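PDB 3QZ6: HpcH/HpaI aldolase, which belongs to the HpcH/HpaI aldolase and citrate lyase family, whose members are built on a TIM-barrel fold. Local coordinates for residues E90-M103 / E143-A155. Sequence-based numbering, arbitrary orientation.
Sequences EGFMIPGVQSAETM and EIFIMAQIEHVKA
Met103 SE and Val97 CG2 close over the CB of Ala148, a low spot on the helix-facing side of the sheet. Met103 SE, on helix 100-110, sits 3.8 Å from Ala148 CB, and Val97 CG2 covers it from beside. The Met103 chain is bent at chi2 and chi3, which brings the selenium back over the sheet. Further along this side, Phe92 and Ile146 point the same way, with Ile146 CD1 at the ring edge, 4.0 Å from Phe92 CD2. Helix 78-87 packs on Phe92.

Strands 91-94 and 145-150 are neighbouring parallel strands, the fourth and fifth of the TIM barrel. Their backbones bond in regular alternation, from Phe145 N to Glu90 O through Gln149 N to Ile94 O. Gly91 has no side chain, and Phe145 O comes within 3.1 Å of Gly91 CA, a CA-H...O contact. The barrel-interior side carries Met93, Met147 and Gln149. With CG anti to the backbone N (chi1 178°), the Met93 chain runs beside Met147, pointing the same way, and its CG rests on Gln149 CB, while Gln149 OE1 is held by Arg72.

Val97 N bonds to Gln149 O at 3.0 Å. The Gln98 amide lies flat on one face of the His152 ring, planes 8° apart, with Gln98 CD 3.5 Å above its centre. Gly96 CA sits at the ring edge. Water 2 bridges Val97 O and Glu151 N, and its O lies 2.8 Å from His152 ND1.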
loop_
_atom_site.group_PDB
_atom_site.type_symbol
_atom_site.label_atom_id
_atom_site.label_comp_id
_atom_site.label_asym_id
_atom_site.label_seq_id
_atom_site.Cartn_x
_atom_site.Cartn_y
_atom_site.Cartn_z
ATOM N N GLU A 90 16.133 12.460 -7.579
ATOM C CA GLU A 90 16.644 12.971 -8.855
ATOM C C GLU A 90 16.133 14.375 -9.127
ATOM O O GLU A 90 16.638 15.086 -10.010
ATOM C CB GLU A 90 16.273 12.044 -10.017
ATOM C CG GLU A 90 16.959 10.679 -9.949
ATOM C CD GLU A 90 16.947 9.957 -11.288
ATOM O OE1 GLU A 90 16.748 10.625 -12.322
ATOM O OE2 GLU A 90 17.133 8.721 -11.311
ATOM N N GLY A 91 15.124 14.785 -8.367
ATOM C CA GLY A 91 14.587 16.119 -8.572
ATOM C C GLY A 91 13.205 16.310 -8.001
ATOM O O GLY A 91 12.769 15.561 -7.111
ATOM N N PHE A 92 12.501 17.300 -8.542
ATOM C CA PHE A 92 11.328 17.844 -7.876
ATOM C C PHE A 92 10.151 18.117 -8.785
ATOM O O PHE A 92 10.308 18.432 -9.961
ATOM C CB PHE A 92 11.709 19.167 -7.210
ATOM C CG PHE A 92 12.853 19.045 -6.267
ATOM C CD1 PHE A 92 12.683 18.425 -5.037
ATOM C CD2 PHE A 92 14.104 19.530 -6.614
ATOM C CE1 PHE A 92 13.753 18.289 -4.165
ATOM C CE2 PHE A 92 15.175 19.401 -5.755
ATOM C CZ PHE A 92 15.003 18.787 -4.523
HETATM N N MSE A 93 8.963 18.015 -8.207
HETATM C CA MSE A 93 7.806 18.675 -8.775
HETATM C C MSE A 93 7.525 19.859 -7.863
HETATM O O MSE A 93 7.276 19.683 -6.667
HETATM C CB MSE A 93 6.603 17.737 -8.819
HETATM C CG MSE A 93 5.337 18.400 -9.365
HETATM SE SE MSE A 93 3.886 17.101 -9.674
HETATM C CE MSE A 93 3.560 16.618 -7.847
ATOM N N ILE A 94 7.614 21.064 -8.417
ATOM C CA ILE A 94 7.382 22.282 -7.653
ATOM C C ILE A 94 5.911 22.673 -7.796
ATOM O O ILE A 94 5.441 22.930 -8.904
ATOM C CB ILE A 94 8.261 23.445 -8.180
ATOM C CG1 ILE A 94 9.735 23.017 -8.252
ATOM C CG2 ILE A 94 8.100 24.680 -7.297
ATOM C CD1 ILE A 94 10.294 22.583 -6.892
ATOM N N PRO A 95 5.177 22.727 -6.680
ATOM C CA PRO A 95 3.721 22.919 -6.778
ATOM C C PRO A 95 3.322 24.381 -6.946
ATOM O O PRO A 95 4.050 25.260 -6.493
ATOM C CB PRO A 95 3.216 22.402 -5.426
ATOM C CG PRO A 95 4.362 22.711 -4.476
ATOM C CD PRO A 95 5.622 22.484 -5.291
ATOM N N GLY A 96 2.178 24.623 -7.588
ATOM C CA GLY A 96 1.615 25.954 -7.707
ATOM C C GLY A 96 2.597 26.999 -8.208
ATOM O O GLY A 96 2.704 28.073 -7.633
ATOM N N VAL A 97 3.311 26.701 -9.288
ATOM C CA VAL A 97 4.296 27.653 -9.782
ATOM C C VAL A 97 3.579 28.818 -10.440
ATOM O O VAL A 97 2.766 28.614 -11.334
ATOM C CB VAL A 97 5.233 27.021 -10.802
ATOM C CG1 VAL A 97 6.181 28.086 -11.354
ATOM C CG2 VAL A 97 6.012 25.884 -10.155
ATOM N N GLN A 98 3.880 30.034 -10.004
ATOM C CA GLN A 98 3.177 31.202 -10.522
ATOM C C GLN A 98 4.062 32.267 -11.169
ATOM O O GLN A 98 3.549 33.270 -11.656
ATOM C CB GLN A 98 2.357 31.853 -9.411
ATOM C CG GLN A 98 1.223 31.005 -8.896
ATOM C CD GLN A 98 0.201 31.834 -8.153
ATOM O OE1 GLN A 98 -0.499 32.656 -8.750
ATOM N NE2 GLN A 98 0.117 31.636 -6.842
ATOM N N SER A 99 5.377 32.076 -11.169
ATOM C CA SER A 99 6.254 33.102 -11.744
ATOM C C SER A 99 7.611 32.545 -12.118
ATOM O O SER A 99 8.020 31.497 -11.616
ATOM C CB SER A 99 6.479 34.216 -10.726
ATOM O OG SER A 99 7.194 33.696 -9.619
ATOM N N ALA A 100 8.314 33.260 -12.988
ATOM C CA ALA A 100 9.668 32.886 -13.362
ATOM C C ALA A 100 10.551 32.851 -12.121
ATOM O O ALA A 100 11.446 32.017 -12.014
ATOM C CB ALA A 100 10.240 33.869 -14.391
ATOM N N GLU A 101 10.286 33.749 -11.174
ATOM C CA GLU A 101 11.162 33.879 -10.018
ATOM C C GLU A 101 11.237 32.577 -9.210
ATOM O O GLU A 101 12.304 32.186 -8.748
ATOM C CB GLU A 101 10.741 35.051 -9.131
ATOM C CG GLU A 101 11.630 35.225 -7.899
ATOM C CD GLU A 101 13.124 35.268 -8.236
ATOM O OE1 GLU A 101 13.500 35.944 -9.226
ATOM O OE2 GLU A 101 13.919 34.621 -7.511
ATOM N N THR A 102 10.102 31.905 -9.046
ATOM C CA THR A 102 10.080 30.641 -8.315
ATOM C C THR A 102 10.988 29.618 -8.992
ATOM O O THR A 102 11.710 28.879 -8.329
ATOM C CB THR A 102 8.654 30.088 -8.222
ATOM O OG1 THR A 102 7.851 30.995 -7.457
ATOM C CG2 THR A 102 8.644 28.719 -7.555
HETATM N N MSE A 103 10.942 29.576 -10.319
HETATM C CA MSE A 103 11.794 28.669 -11.075
HETATM C C MSE A 103 13.263 29.075 -10.990
HETATM O O MSE A 103 14.144 28.217 -10.862
HETATM C CB MSE A 103 11.350 28.606 -12.535
HETATM C CG MSE A 103 10.016 27.918 -12.750
HETATM SE SE MSE A 103 10.010 26.068 -12.071
HETATM C CE MSE A 103 9.267 26.379 -10.399
ATOM N N GLU A 143 21.716 16.150 -15.123
ATOM C CA GLU A 143 20.808 15.042 -14.796
ATOM C C GLU A 143 19.720 15.383 -13.762
ATOM O O GLU A 143 18.712 14.672 -13.653
ATOM C CB GLU A 143 21.618 13.828 -14.335
ATOM C CG GLU A 143 22.587 13.316 -15.403
ATOM C CD GLU A 143 23.594 12.326 -14.850
ATOM O OE1 GLU A 143 24.114 12.565 -13.735
ATOM O OE2 GLU A 143 23.860 11.308 -15.523
ATOM N N ILE A 144 19.936 16.448 -12.998
ATOM C CA ILE A 144 18.929 16.950 -12.051
ATOM C C ILE A 144 17.648 17.322 -12.796
ATOM O O ILE A 144 17.703 17.973 -13.835
ATOM C CB ILE A 144 19.444 18.212 -11.339
ATOM C CG1 ILE A 144 20.699 17.881 -10.548
ATOM C CG2 ILE A 144 18.383 18.796 -10.422
ATOM C CD1 ILE A 144 20.548 16.685 -9.687
ATOM N N PHE A 145 16.497 16.929 -12.253
ATOM C CA PHE A 145 15.220 17.098 -12.944
ATOM C C PHE A 145 14.329 18.110 -12.225
ATOM O O PHE A 145 14.013 17.934 -11.052
ATOM C CB PHE A 145 14.500 15.743 -13.043
ATOM C CG PHE A 145 13.190 15.804 -13.774
ATOM C CD1 PHE A 145 13.157 15.861 -15.159
ATOM C CD2 PHE A 145 11.994 15.815 -13.076
ATOM C CE1 PHE A 145 11.950 15.930 -15.840
ATOM C CE2 PHE A 145 10.780 15.880 -13.752
ATOM C CZ PHE A 145 10.762 15.938 -15.138
ATOM N N ILE A 146 13.924 19.166 -12.923
ATOM C CA ILE A 146 13.058 20.180 -12.329
ATOM C C ILE A 146 11.759 20.272 -13.109
ATOM O O ILE A 146 11.776 20.539 -14.308
ATOM C CB ILE A 146 13.704 21.583 -12.360
ATOM C CG1 ILE A 146 15.052 21.591 -11.634
ATOM C CG2 ILE A 146 12.754 22.615 -11.750
ATOM C CD1 ILE A 146 14.995 21.011 -10.255
HETATM N N MSE A 147 10.629 20.076 -12.437
HETATM C CA MSE A 147 9.352 20.114 -13.138
HETATM C C MSE A 147 8.401 21.105 -12.489
HETATM O O MSE A 147 8.200 21.068 -11.275
HETATM C CB MSE A 147 8.728 18.715 -13.178
HETATM C CG MSE A 147 7.362 18.675 -13.847
HETATM SE SE MSE A 147 6.820 16.855 -14.322
HETATM C CE MSE A 147 6.572 16.158 -12.512
ATOM N N ALA A 148 7.830 22.003 -13.292
ATOM C CA ALA A 148 6.885 22.991 -12.768
ATOM C C ALA A 148 5.458 22.454 -12.801
ATOM O O ALA A 148 4.993 21.964 -13.823
ATOM C CB ALA A 148 6.977 24.302 -13.555
ATOM N N GLN A 149 4.766 22.531 -11.673
ATOM C CA GLN A 149 3.365 22.157 -11.657
ATOM C C GLN A 149 2.489 23.404 -11.701
ATOM O O GLN A 149 2.645 24.307 -10.889
ATOM C CB GLN A 149 3.021 21.309 -10.431
ATOM C CG GLN A 149 1.538 20.982 -10.376
ATOM C CD GLN A 149 1.067 20.619 -8.979
ATOM O OE1 GLN A 149 0.783 19.458 -8.693
ATOM N NE2 GLN A 149 0.974 21.621 -8.104
ATOM N N ILE A 150 1.575 23.443 -12.666
ATOM C CA ILE A 150 0.738 24.613 -12.906
ATOM C C ILE A 150 -0.654 24.404 -12.328
ATOM O O ILE A 150 -1.326 23.423 -12.653
ATOM C CB ILE A 150 0.591 24.864 -14.424
ATOM C CG1 ILE A 150 1.968 25.057 -15.083
ATOM C CG2 ILE A 150 -0.329 26.043 -14.683
ATOM C CD1 ILE A 150 2.808 26.216 -14.510
ATOM N N GLU A 151 -1.093 25.322 -11.475
ATOM C CA GLU A 151 -2.382 25.181 -10.803
ATOM C C GLU A 151 -3.209 26.466 -10.788
ATOM O O GLU A 151 -4.264 26.506 -10.164
ATOM C CB GLU A 151 -2.172 24.761 -9.342
ATOM C CG GLU A 151 -1.349 23.522 -9.139
ATOM C CD GLU A 151 -1.336 23.089 -7.677
ATOM O OE1 GLU A 151 -0.940 23.910 -6.810
ATOM O OE2 GLU A 151 -1.738 21.933 -7.397
ATOM N N HIS A 152 -2.727 27.515 -11.445
ATOM C CA HIS A 152 -3.394 28.816 -11.381
ATOM C C HIS A 152 -3.621 29.373 -12.775
ATOM O O HIS A 152 -2.769 29.240 -13.651
ATOM C CB HIS A 152 -2.565 29.827 -10.572
ATOM C CG HIS A 152 -2.337 29.431 -9.145
ATOM N ND1 HIS A 152 -1.303 28.608 -8.758
ATOM C CD2 HIS A 152 -2.999 29.761 -8.011
ATOM C CE1 HIS A 152 -1.344 28.435 -7.448
ATOM N NE2 HIS A 152 -2.363 29.126 -6.970
ATOM N N VAL A 153 -4.772 30.003 -12.976
ATOM C CA VAL A 153 -5.067 30.680 -14.236
ATOM C C VAL A 153 -3.997 31.717 -14.565
ATOM O O VAL A 153 -3.610 31.889 -15.719
ATOM C CB VAL A 153 -6.446 31.353 -14.184
ATOM C CG1 VAL A 153 -6.706 32.158 -15.460
ATOM C CG2 VAL A 153 -7.524 30.303 -13.973
ATOM N N LYS A 154 -3.517 32.402 -13.537
ATOM C CA LYS A 154 -2.488 33.422 -13.703
ATOM C C LYS A 154 -1.183 32.820 -14.233
ATOM O O LYS A 154 -0.477 33.438 -15.039
ATOM C CB LYS A 154 -2.263 34.136 -12.368
ATOM C CG LYS A 154 -0.938 34.855 -12.211
ATOM C CD LYS A 154 -0.672 35.112 -10.729
ATOM C CE LYS A 154 0.572 35.961 -10.493
ATOM N NZ LYS A 154 0.780 36.232 -9.037
ATOM N N ALA A 155 -0.864 31.611 -13.782
ATOM C CA ALA A 155 0.338 30.931 -14.253
ATOM C C ALA A 155 0.178 30.550 -15.718
ATOM O O ALA A 155 1.114 30.666 -16.512
ATOM C CB ALA A 155 0.633 29.686 -13.398
HETATM O O HOH W 1 17.987 12.188 -14.299
HETATM O O HOH W 2 0.304 27.494 -10.738
#